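Local coordinates for protein Rv1364c/MT1410 (Mycobacterium tuberculosis, PDB 3KE6) that is not fully characterised but probably regulates a sigma factor through a PP2C-type phosphatase domain (RsbU) and an anti-sigma kinase domain (RsbW), at residues I265-T270 and R275-Q280; E304-A309 and I322-A327. One frame throughout, in Å; residues are numbered along the deposited sequence.

Contact 1. Residues I265-T270 and R275-Q280; sequences ITLDAT and RTVRAQ. With SO4 (sulfate ion), chain C.
L267 turns CG to the side of its backbone N, and its chi2 of -155° then swings CD1 toward T276 and V277. I265 holds its ethyl arm extended (chi2 167°), which carries CD1 to V277 and Q280. Both side chains leave strand 263-267 on the face covered by helix 273-288. The unit is a strand-turn-helix at the start of the alpha/beta sandwich of a GHKL-type ATPase domain. The helix segment runs back almost antiparallel to the strand, with the two axes 10.1 Å apart.

The touching atom of L267 is CD1. It meets T276 CG2 at 3.5 Å, and the two side chains approach at a slant. The same L267 methyl lies 3.8 Å from V277 CG2. The hydroxyl OG1 of T276 is bonded to N272 O, just before the helix, and the methyl is left facing L267.

The amide of Q280 comes to the ethyl arm of I265 from the opposite direction. OE1 of Q280 is 3.6 Å from I265 CG1, while I265 CD1 is 3.9 Å from Q280 CD. I265 CD1 also packs on V277 CG2 at 4.2 Å. V277 therefore joins both strand residues, and it reaches V324 and V306 deeper in the domain.

R278 starts out away from the strand. Its NH2 is bonded to S303 OG on helix 292-312. One face of its guanidinium carries R275 CA near the rim. A sulfate, probably from the crystallisation liquor, sits at the edge and is also bonded by R282 NE. R278 NE donates to O2 of this ion at 2.7 Å in a bent bond (138°).

Contact 2. Residues E304-A309 and I322-A327; sequences EFVENA and IVVAAA
I322 sends its side chain from the sheet toward V306 and A309 on helix 292-312. Its CB serves as the branch point and stays back from the helix. The CG2 methyl turns to the V306 fork and comes no nearer than 4.6 Å, measured from I322 CG2 to V306 CG2. The other branch leads toward A309, with I322 CG1 4.5 Å from A309 CB. The tip makes the real contact: I322 CD1 is 3.9 Å from A309 CB and 4.1 Å from V306 CG1. An extended chi2 (-164°) pushes this methyl out to the helix. I322 CD1 also lies 4.1 Å from the backbone oxygen V306 O. A269, in the turn after the neighbouring strand, also touches I322.

V306 divides its two methyls between two strand residues. With CG1 anti to the backbone N (chi1 172°), that methyl falls to I322, and CG2 falls to V324. V306 CG2 and V324 CG2 are 4.2 Å apart. V324 meets the helix through this one methyl, and its backbone is paired with I265. A309 has just its CB to offer.

All four touching residues are buried and apolar, and the contact is pure packing. The axes of segments 304-309 and 322-327 are 10.0 Å apart and nearly antiparallel. F305 extends the same layer toward V338 on strand 333-340 and toward M360.

E304 and N308 do not touch the strand. They match the E-x-x-x-N pattern of the N box, which in related kinases of the RsbW type lies at the ATP and magnesium site. The helix that probably bears this box is thus seated on the sheet in the alpha/beta sandwich typical of GHKL (Bergerat-fold) ATPases.

Contact 1 and contact 2 have centres about 8 Å apart and lie side by side between the sheet and its covering helices in the ATPase-like domain. They follow in series along the chain: strand 263-267, helix 273-288, helix 292-312, then strand 322-328. The two strands are antiparallel neighbours in one mixed sheet, probably joined by I265 O with V324 N and by L267 N with I322 O. The two helices are consecutive and meet where V277 CG2 packs on V306 CG2 at 4.0 Å. The contacts thus form a largely apolar interface, continuous through V277, V306, I322 and V324. The manganese ions, bound by D71, V72, D188 and D247, belong to the phosphatase-like part; this packing belongs to the kinase-like part.

Contact 1. Residues I265-T270 and R275-Q280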
ATOM      1  N   ILE A 265      24.007  -5.608  10.642  1.00 54.05           N
ATOM      2  CA  ILE A 265      24.577  -6.067  11.906  1.00 53.60           C
ATOM      3  C   ILE A 265      25.724  -6.974  11.574  1.00 53.12           C
ATOM      4  O   ILE A 265      25.599  -7.800  10.666  1.00 53.68           O
ATOM      5  CB  ILE A 265      23.596  -6.946  12.706  1.00 54.22           C
ATOM      6  CG1 ILE A 265      22.196  -6.361  12.738  1.00 56.00           C
ATOM      7  CG2 ILE A 265      24.105  -7.159  14.118  1.00 54.37           C
ATOM      8  CD1 ILE A 265      21.157  -7.364  13.244  1.00 54.11           C
ATOM      9  N   THR A 266      26.799  -6.864  12.339  1.00 52.61           N
ATOM     10  CA  THR A 266      27.968  -7.722  12.201  1.00 53.13           C
ATOM     11  C   THR A 266      28.204  -8.349  13.575  1.00 53.09           C
ATOM     12  O   THR A 266      28.536  -7.637  14.519  1.00 53.93           O
ATOM     13  CB  THR A 266      29.200  -6.886  11.713  1.00 53.32           C
ATOM     14  OG1 THR A 266      28.910  -6.360  10.424  1.00 55.55           O
ATOM     15  CG2 THR A 266      30.464  -7.702  11.580  1.00 52.28           C
ATOM     16  N   LEU A 267      28.029  -9.665  13.686  1.00 52.77           N
ATOM     17  CA  LEU A 267      28.050 -10.376  14.972  1.00 52.85           C
ATOM     18  C   LEU A 267      29.051 -11.503  15.035  1.00 51.99           C
ATOM     19  O   LEU A 267      29.463 -12.040  14.026  1.00 51.76           O
ATOM     20  CB  LEU A 267      26.679 -11.023  15.251  1.00 53.61           C
ATOM     21  CG  LEU A 267      25.518 -10.085  15.547  1.00 58.10           C
ATOM     22  CD1 LEU A 267      24.474 -10.794  16.360  1.00 54.74           C
ATOM     23  CD2 LEU A 267      26.060  -8.810  16.300  1.00 63.60           C
ATOM     24  N   ASP A 268      29.386 -11.901  16.252  1.00 51.65           N
ATOM     25  CA  ASP A 268      30.217 -13.058  16.442  1.00 52.06           C
ATOM     26  C   ASP A 268      29.357 -14.283  16.205  1.00 52.13           C
ATOM     27  O   ASP A 268      28.167 -14.252  16.479  1.00 51.51           O
ATOM     28  CB  ASP A 268      30.806 -13.049  17.846  1.00 52.26           C
ATOM     29  CG  ASP A 268      31.644 -11.810  18.117  1.00 54.01           C
ATOM     30  OD1 ASP A 268      31.999 -11.093  17.163  1.00 55.31           O
ATOM     31  OD2 ASP A 268      31.957 -11.548  19.291  1.00 61.02           O
ATOM     32  N   ALA A 269      29.944 -15.352  15.661  1.00 52.81           N
ATOM     33  CA  ALA A 269      29.195 -16.592  15.446  1.00 52.87           C
ATOM     34  C   ALA A 269      29.138 -17.327  16.783  1.00 53.39           C
ATOM     35  O   ALA A 269      29.882 -18.260  17.040  1.00 54.43           O
ATOM     36  CB  ALA A 269      29.810 -17.437  14.357  1.00 52.25           C
ATOM     37  N   THR A 270      28.233 -16.852  17.628  1.00 53.72           N
ATOM     38  CA  THR A 270      28.072 -17.281  19.003  1.00 53.62           C
ATOM     39  C   THR A 270      26.684 -17.889  19.139  1.00 53.63           C
ATOM     40  O   THR A 270      25.861 -17.819  18.242  1.00 53.38           O
ATOM     41  CB  THR A 270      28.248 -16.066  19.951  1.00 53.65           C
ATOM     42  OG1 THR A 270      29.641 -15.851  20.180  1.00 53.76           O
ATOM     43  CG2 THR A 270      27.565 -16.249  21.294  1.00 54.11           C
ATOM     44  N   ARG A 275      19.479 -14.574  18.738  1.00 50.48           N
ATOM     45  CA  ARG A 275      18.637 -13.856  19.668  1.00 50.65           C
ATOM     46  C   ARG A 275      18.906 -12.384  19.467  1.00 50.34           C
ATOM     47  O   ARG A 275      17.993 -11.566  19.487  1.00 50.66           O
ATOM     48  CB  ARG A 275      18.919 -14.306  21.114  1.00 50.97           C
ATOM     49  CG  ARG A 275      18.108 -13.559  22.175  1.00 50.85           C
ATOM     50  CD  ARG A 275      18.475 -13.979  23.564  1.00 51.52           C
ATOM     51  NE  ARG A 275      19.900 -13.803  23.792  1.00 61.03           N
ATOM     52  CZ  ARG A 275      20.565 -14.196  24.886  1.00 62.50           C
ATOM     53  NH1 ARG A 275      21.868 -13.975  24.967  1.00 59.37           N
ATOM     54  NH2 ARG A 275      19.946 -14.786  25.903  1.00 62.45           N
ATOM     55  N   THR A 276      20.161 -12.048  19.229  1.00 50.73           N
ATOM     56  CA  THR A 276      20.535 -10.653  18.961  1.00 50.66           C
ATOM     57  C   THR A 276      19.923 -10.148  17.671  1.00 50.61           C
ATOM     58  O   THR A 276      19.233  -9.143  17.660  1.00 50.26           O
ATOM     59  CB  THR A 276      22.049 -10.481  18.985  1.00 49.86           C
ATOM     60  OG1 THR A 276      22.505 -10.706  20.318  1.00 48.97           O
ATOM     61  CG2 THR A 276      22.424  -9.100  18.641  1.00 50.66           C
ATOM     62  N   VAL A 277      20.116 -10.892  16.595  1.00 51.57           N
ATOM     63  CA  VAL A 277      19.509 -10.533  15.313  1.00 51.66           C
ATOM     64  C   VAL A 277      17.972 -10.414  15.370  1.00 52.51           C
ATOM     65  O   VAL A 277      17.434  -9.364  15.025  1.00 54.16           O
ATOM     66  CB  VAL A 277      19.924 -11.513  14.260  1.00 52.46           C
ATOM     67  CG1 VAL A 277      19.187 -11.256  12.947  1.00 48.82           C
ATOM     68  CG2 VAL A 277      21.465 -11.440  14.134  1.00 48.85           C
ATOM     69  N   ARG A 278      17.277 -11.445  15.837  1.00 52.08           N
ATOM     70  CA  ARG A 278      15.820 -11.360  16.058  1.00 51.46           C
ATOM     71  C   ARG A 278      15.431 -10.059  16.776  1.00 51.32           C
ATOM     72  O   ARG A 278      14.535  -9.358  16.322  1.00 50.61           O
ATOM     73  CB  ARG A 278      15.295 -12.552  16.878  1.00 51.17           C
ATOM     74  CG  ARG A 278      15.200 -13.861  16.103  1.00 52.33           C
ATOM     75  CD  ARG A 278      14.340 -14.938  16.816  1.00 50.38           C
ATOM     76  NE  ARG A 278      14.737 -15.107  18.196  1.00 50.45           N
ATOM     77  CZ  ARG A 278      15.603 -16.021  18.633  1.00 52.67           C
ATOM     78  NH1 ARG A 278      15.901 -16.078  19.921  1.00 54.00           N
ATOM     79  NH2 ARG A 278      16.179 -16.873  17.805  1.00 51.28           N
ATOM     80  N   ALA A 279      16.061  -9.728  17.901  1.00 51.26           N
ATOM     81  CA  ALA A 279      15.598  -8.512  18.618  1.00 51.81           C
ATOM     82  C   ALA A 279      15.631  -7.315  17.667  1.00 52.51           C
ATOM     83  O   ALA A 279      14.629  -6.634  17.458  1.00 52.92           O
ATOM     84  CB  ALA A 279      16.393  -8.238  19.849  1.00 49.29           C
ATOM     85  N   GLN A 280      16.784  -7.098  17.045  1.00 53.73           N
ATOM     86  CA  GLN A 280      16.977  -5.954  16.173  1.00 53.93           C
ATOM     87  C   GLN A 280      16.122  -5.998  14.943  1.00 54.25           C
ATOM     88  O   GLN A 280      15.592  -4.989  14.523  1.00 54.71           O
ATOM     89  CB  GLN A 280      18.418  -5.866  15.771  1.00 53.22           C
ATOM     90  CG  GLN A 280      19.294  -5.381  16.865  1.00 53.39           C
ATOM     91  CD  GLN A 280      20.669  -5.046  16.353  1.00 56.44           C
ATOM     92  OE1 GLN A 280      20.808  -4.276  15.389  1.00 64.83           O
ATOM     93  NE2 GLN A 280      21.701  -5.615  16.983  1.00 60.87           N
TER
HETATM   94  S   SO4 C   1      11.217 -13.788  19.223  1.00 42.67           S
HETATM   95  O1  SO4 C   1      11.034 -12.391  18.992  1.00 45.21           O
HETATM   96  O2  SO4 C   1      12.609 -14.044  19.508  1.00 47.76           O
HETATM   97  O3  SO4 C   1      10.413 -14.163  20.358  1.00 46.71           O
HETATM   98  O4  SO4 C   1      10.851 -14.573  18.077  1.00 43.84           O

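Contact 2. Residues E304-A309 and I322-A327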
ATOM      1  N   GLU A 304      16.872 -18.530  11.362  1.00 51.59           N
ATOM      2  CA  GLU A 304      17.357 -19.860  11.033  1.00 50.70           C
ATOM      3  C   GLU A 304      18.668 -19.791  10.242  1.00 50.32           C
ATOM      4  O   GLU A 304      19.572 -20.626  10.450  1.00 50.12           O
ATOM      5  CB  GLU A 304      16.281 -20.699  10.329  1.00 50.06           C
ATOM      6  CG  GLU A 304      15.274 -21.364  11.299  1.00 47.61           C
ATOM      7  CD  GLU A 304      15.923 -22.308  12.333  1.00 51.74           C
ATOM      8  OE1 GLU A 304      16.256 -23.466  11.968  1.00 52.68           O
ATOM      9  OE2 GLU A 304      16.076 -21.911  13.522  1.00 50.75           O
ATOM     10  N   PHE A 305      18.798 -18.778   9.390  1.00 49.50           N
ATOM     11  CA  PHE A 305      20.038 -18.566   8.658  1.00 49.04           C
ATOM     12  C   PHE A 305      21.178 -18.303   9.620  1.00 48.50           C
ATOM     13  O   PHE A 305      22.273 -18.808   9.439  1.00 47.80           O
ATOM     14  CB  PHE A 305      19.938 -17.358   7.731  1.00 49.28           C
ATOM     15  CG  PHE A 305      19.040 -17.544   6.540  1.00 48.96           C
ATOM     16  CD1 PHE A 305      18.680 -18.788   6.089  1.00 44.64           C
ATOM     17  CD2 PHE A 305      18.584 -16.413   5.833  1.00 54.08           C
ATOM     18  CE1 PHE A 305      17.861 -18.920   4.968  1.00 51.72           C
ATOM     19  CE2 PHE A 305      17.759 -16.532   4.709  1.00 48.48           C
ATOM     20  CZ  PHE A 305      17.398 -17.787   4.275  1.00 49.95           C
ATOM     21  N   VAL A 306      20.929 -17.483  10.635  1.00 48.80           N
ATOM     22  CA  VAL A 306      21.966 -17.163  11.600  1.00 48.80           C
ATOM     23  C   VAL A 306      22.308 -18.403  12.383  1.00 48.84           C
ATOM     24  O   VAL A 306      23.484 -18.720  12.502  1.00 48.74           O
ATOM     25  CB  VAL A 306      21.574 -16.038  12.566  1.00 49.00           C
ATOM     26  CG1 VAL A 306      22.620 -15.889  13.670  1.00 44.89           C
ATOM     27  CG2 VAL A 306      21.369 -14.706  11.803  1.00 48.43           C
ATOM     28  N   GLU A 307      21.295 -19.117  12.889  1.00 49.51           N
ATOM     29  CA  GLU A 307      21.538 -20.353  13.663  1.00 50.50           C
ATOM     30  C   GLU A 307      22.308 -21.401  12.834  1.00 50.99           C
ATOM     31  O   GLU A 307      23.245 -22.031  13.341  1.00 51.16           O
ATOM     32  CB  GLU A 307      20.243 -20.975  14.182  1.00 50.38           C
ATOM     33  CG  GLU A 307      19.426 -20.104  15.134  1.00 53.56           C
ATOM     34  CD  GLU A 307      19.745 -20.296  16.622  1.00 62.26           C
ATOM     35  OE1 GLU A 307      20.898 -20.634  16.970  1.00 65.23           O
ATOM     36  OE2 GLU A 307      18.827 -20.072  17.455  1.00 63.42           O
ATOM     37  N   ASN A 308      21.923 -21.566  11.571  1.00 51.20           N
ATOM     38  CA  ASN A 308      22.614 -22.474  10.677  1.00 52.35           C
ATOM     39  C   ASN A 308      24.069 -22.054  10.449  1.00 53.04           C
ATOM     40  O   ASN A 308      24.963 -22.891  10.374  1.00 53.59           O
ATOM     41  CB  ASN A 308      21.889 -22.548   9.324  1.00 53.10           C
ATOM     42  CG  ASN A 308      20.552 -23.318   9.395  1.00 54.07           C
ATOM     43  OD1 ASN A 308      20.340 -24.160  10.275  1.00 59.82           O
ATOM     44  ND2 ASN A 308      19.661 -23.032   8.451  1.00 48.17           N
ATOM     45  N   ALA A 309      24.306 -20.759  10.339  1.00 53.46           N
ATOM     46  CA  ALA A 309      25.645 -20.231  10.176  1.00 54.16           C
ATOM     47  C   ALA A 309      26.497 -20.578  11.388  1.00 54.92           C
ATOM     48  O   ALA A 309      27.623 -21.021  11.261  1.00 54.98           O
ATOM     49  CB  ALA A 309      25.579 -18.714   9.989  1.00 53.73           C
ATOM     50  N   ILE A 322      29.502 -13.182  11.145  1.00 50.16           N
ATOM     51  CA  ILE A 322      28.172 -13.135  10.579  1.00 50.43           C
ATOM     52  C   ILE A 322      27.745 -11.721  10.182  1.00 51.34           C
ATOM     53  O   ILE A 322      27.813 -10.785  11.000  1.00 52.37           O
ATOM     54  CB  ILE A 322      27.158 -13.731  11.544  1.00 50.54           C
ATOM     55  CG1 ILE A 322      27.615 -15.156  11.934  1.00 51.01           C
ATOM     56  CG2 ILE A 322      25.763 -13.754  10.886  1.00 48.98           C
ATOM     57  CD1 ILE A 322      26.557 -16.011  12.572  1.00 49.49           C
ATOM     58  N   VAL A 323      27.306 -11.565   8.931  1.00 50.48           N
ATOM     59  CA  VAL A 323      26.877 -10.270   8.447  1.00 49.72           C
ATOM     60  C   VAL A 323      25.436 -10.360   8.023  1.00 49.92           C
ATOM     61  O   VAL A 323      25.063 -11.242   7.251  1.00 50.10           O
ATOM     62  CB  VAL A 323      27.746  -9.787   7.275  1.00 49.82           C
ATOM     63  CG1 VAL A 323      27.432  -8.338   6.947  1.00 46.60           C
ATOM     64  CG2 VAL A 323      29.240  -9.962   7.607  1.00 47.39           C
ATOM     65  N   VAL A 324      24.608  -9.470   8.553  1.00 49.91           N
ATOM     66  CA  VAL A 324      23.190  -9.471   8.217  1.00 49.40           C
ATOM     67  C   VAL A 324      22.840  -8.112   7.693  1.00 49.33           C
ATOM     68  O   VAL A 324      23.272  -7.099   8.222  1.00 49.31           O
ATOM     69  CB  VAL A 324      22.284  -9.751   9.442  1.00 50.08           C
ATOM     70  CG1 VAL A 324      20.836  -9.800   9.000  1.00 46.87           C
ATOM     71  CG2 VAL A 324      22.687 -11.037  10.193  1.00 45.06           C
ATOM     72  N   ALA A 325      22.057  -8.099   6.637  1.00 49.95           N
ATOM     73  CA  ALA A 325      21.671  -6.871   5.963  1.00 50.20           C
ATOM     74  C   ALA A 325      20.230  -7.056   5.566  1.00 50.98           C
ATOM     75  O   ALA A 325      19.826  -8.157   5.190  1.00 52.84           O
ATOM     76  CB  ALA A 325      22.539  -6.649   4.743  1.00 49.48           C
ATOM     77  N   ALA A 326      19.436  -6.008   5.695  1.00 51.25           N
ATOM     78  CA  ALA A 326      18.037  -6.054   5.268  1.00 51.07           C
ATOM     79  C   ALA A 326      17.609  -4.634   4.929  1.00 51.76           C
ATOM     80  O   ALA A 326      17.978  -3.679   5.647  1.00 51.76           O
ATOM     81  CB  ALA A 326      17.151  -6.632   6.363  1.00 51.03           C
ATOM     82  N   ALA A 327      16.869  -4.494   3.826  1.00 51.21           N
ATOM     83  CA  ALA A 327      16.407  -3.200   3.361  1.00 50.49           C
ATOM     84  C   ALA A 327      15.064  -3.357   2.641  1.00 50.97           C
ATOM     85  O   ALA A 327      14.812  -4.410   1.991  1.00 51.07           O
ATOM     86  CB  ALA A 327      17.429  -2.605   2.438  1.00 49.34           C
TER